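Local coordinates for protein caltubin, EF-hand (Lymnaea stagnalis, PDB 6VAN) that binds calcium through EF-hand loops, which hold strontium ions in this crystal structure, at residues Asp92-Glu97 against Asp130-Leu135. Residues are numbered along the deposited sequence; the frame is centred on the assembly and turned at random.
Sequences DSFVTE and DGKLSL. With SR (strontium ion), chain E; SR (strontium ion), chain F.
Two EF-hand loops meet through a short antiparallel beta-ribbon, strand 95-96 against 132-133. In its hydrogen-bonded pair, Val95 N meets Leu133 O in the carbonyl plane (2.9 Å), whereas Leu133 N approaches Val95 O from above it, 33° out; Glu97 N adds a third bond to Gly131 O. Phe94 O and Lys132 O, 2.4 and 2.5 Å from their respective strontium ions, share peptide groups with Val95 N and Leu133 N, which is consistent with coupling of the sites. On one face Val95 CG2 meets Leu133 CB. Thr96 and Lys132, the non-hydrogen-bonded pair, occupy the other; Lys132 CG sits between backbone N and carbonyl carbon (chi1 67°), and the extended chain crosses one face of the Phe94 ring. CE lies 3.6 Å above its centre (CH-pi), with NZ a cation-pi partner. A water bridges NZ to Asp92 OD2; Asp92 OD1 binds the same strontium as Phe94 O and accepts from Phe94 N in an Asx turn. An alanine at Phe94 would strip away the ring, and Lys132 would probably lose the surface steadying its chain. Asp88, Asn90 and Glu99 add ligands to the first site, Asp126, Asn128 and Glu137 to the second; Val95 packs on Phe84 of helix 77-87, and Thr96 and Ser134 N-cap the helices following the strands.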
loop_
_atom_site.group_PDB
_atom_site.type_symbol
_atom_site.label_atom_id
_atom_site.label_comp_id
_atom_site.label_asym_id
_atom_site.label_seq_id
_atom_site.Cartn_x
_atom_site.Cartn_y
_atom_site.Cartn_z
ATOM N N ASP A 92 1.942 -15.952 -4.282
ATOM C CA ASP A 92 1.422 -17.299 -3.928
ATOM C C ASP A 92 0.134 -17.202 -3.097
ATOM O O ASP A 92 -0.301 -18.226 -2.589
ATOM C CB ASP A 92 2.471 -18.178 -3.229
ATOM C CG ASP A 92 2.803 -17.800 -1.791
ATOM O OD1 ASP A 92 2.379 -16.708 -1.328
ATOM O OD2 ASP A 92 3.558 -18.563 -1.153
ATOM N N SER A 93 -0.418 -16.001 -2.930
ATOM C CA SER A 93 -1.718 -15.709 -2.256
ATOM C C SER A 93 -1.612 -15.861 -0.726
ATOM O O SER A 93 -2.627 -15.944 -0.030
ATOM C CB SER A 93 -2.868 -16.501 -2.836
ATOM O OG SER A 93 -3.252 -15.922 -4.077
ATOM N N PHE A 94 -0.408 -15.758 -0.189
ATOM C CA PHE A 94 -0.161 -15.607 1.264
ATOM C C PHE A 94 0.882 -14.528 1.455
ATOM O O PHE A 94 1.729 -14.383 0.592
ATOM C CB PHE A 94 0.374 -16.886 1.912
ATOM C CG PHE A 94 -0.543 -18.069 1.820
ATOM C CD1 PHE A 94 -1.635 -18.171 2.665
ATOM C CD2 PHE A 94 -0.318 -19.066 0.877
ATOM C CE1 PHE A 94 -2.487 -19.265 2.595
ATOM C CE2 PHE A 94 -1.176 -20.161 0.799
ATOM C CZ PHE A 94 -2.253 -20.253 1.654
ATOM N N VAL A 95 0.768 -13.765 2.542
ATOM C CA VAL A 95 1.855 -12.831 2.946
ATOM C C VAL A 95 2.535 -13.450 4.154
ATOM O O VAL A 95 1.904 -13.577 5.196
ATOM C CB VAL A 95 1.356 -11.385 3.167
ATOM C CG1 VAL A 95 0.911 -10.782 1.840
ATOM C CG2 VAL A 95 0.249 -11.244 4.213
ATOM N N THR A 96 3.792 -13.834 4.002
ATOM C CA THR A 96 4.538 -14.442 5.109
ATOM C C THR A 96 5.068 -13.368 6.053
ATOM O O THR A 96 5.224 -12.204 5.673
ATOM C CB THR A 96 5.729 -15.254 4.617
ATOM O OG1 THR A 96 6.634 -14.371 3.990
ATOM C CG2 THR A 96 5.370 -16.339 3.638
ATOM N N GLU A 97 5.425 -13.788 7.240
ATOM C CA GLU A 97 6.090 -12.891 8.174
ATOM C C GLU A 97 7.275 -12.255 7.465
ATOM O O GLU A 97 7.425 -11.046 7.544
ATOM C CB GLU A 97 6.514 -13.667 9.406
ATOM C CG GLU A 97 7.164 -12.805 10.451
ATOM C CD GLU A 97 7.447 -13.544 11.734
ATOM O OE1 GLU A 97 6.481 -13.999 12.364
ATOM O OE2 GLU A 97 8.623 -13.638 12.090
ATOM N N ASP A 130 0.395 -20.514 11.081
ATOM C CA ASP A 130 1.247 -21.142 10.045
ATOM C C ASP A 130 2.309 -20.132 9.560
ATOM O O ASP A 130 3.036 -20.478 8.634
ATOM C CB ASP A 130 0.430 -21.790 8.935
ATOM C CG ASP A 130 -0.330 -20.812 8.085
ATOM O OD1 ASP A 130 -0.309 -19.593 8.418
ATOM O OD2 ASP A 130 -0.941 -21.257 7.095
ATOM N N GLY A 131 2.405 -18.944 10.172
ATOM C CA GLY A 131 3.480 -17.981 9.887
ATOM C C GLY A 131 3.188 -17.144 8.649
ATOM O O GLY A 131 4.089 -16.500 8.118
ATOM N N LYS A 132 1.943 -17.099 8.218
ATOM C CA LYS A 132 1.581 -16.310 7.027
ATOM C C LYS A 132 0.098 -15.979 7.099
ATOM O O LYS A 132 -0.665 -16.668 7.826
ATOM C CB LYS A 132 1.946 -17.071 5.758
ATOM C CG LYS A 132 1.141 -18.329 5.522
ATOM C CD LYS A 132 1.738 -19.248 4.477
ATOM C CE LYS A 132 0.877 -20.467 4.229
ATOM N NZ LYS A 132 1.520 -21.393 3.259
ATOM N N LEU A 133 -0.283 -14.939 6.377
ATOM C CA LEU A 133 -1.704 -14.505 6.334
ATOM C C LEU A 133 -2.306 -14.794 4.968
ATOM O O LEU A 133 -1.723 -14.440 3.948
ATOM C CB LEU A 133 -1.812 -13.018 6.625
ATOM C CG LEU A 133 -1.202 -12.542 7.941
ATOM C CD1 LEU A 133 -1.371 -11.043 8.093
ATOM C CD2 LEU A 133 -1.741 -13.284 9.152
ATOM N N SER A 134 -3.504 -15.354 4.993
ATOM C CA SER A 134 -4.397 -15.368 3.823
ATOM C C SER A 134 -5.044 -14.001 3.685
ATOM O O SER A 134 -5.002 -13.194 4.650
ATOM C CB SER A 134 -5.451 -16.401 4.010
ATOM O OG SER A 134 -6.253 -16.053 5.108
ATOM N N LEU A 135 -5.739 -13.749 2.579
ATOM C CA LEU A 135 -6.497 -12.497 2.446
ATOM C C LEU A 135 -7.500 -12.408 3.588
ATOM O O LEU A 135 -7.723 -11.314 4.138
ATOM C CB LEU A 135 -7.195 -12.439 1.090
ATOM C CG LEU A 135 -8.096 -11.236 0.871
ATOM C CD1 LEU A 135 -7.337 -9.911 0.919
ATOM C CD2 LEU A 135 -8.841 -11.393 -0.438
HETATM SR SR SR E . 3.776 -14.836 -0.628
HETATM SR SR SR F . -2.401 -18.230 8.578
HETATM O O HOH W 1 3.035 -20.150 1.239
HETATM O O HOH W 2 4.917 -16.715 0.480
HETATM O O HOH W 3 -5.245 -15.514 0.340
HETATM O O HOH W 4 -2.469 -19.313 6.302
HETATM O O HOH W 5 -4.700 -19.512 7.446
#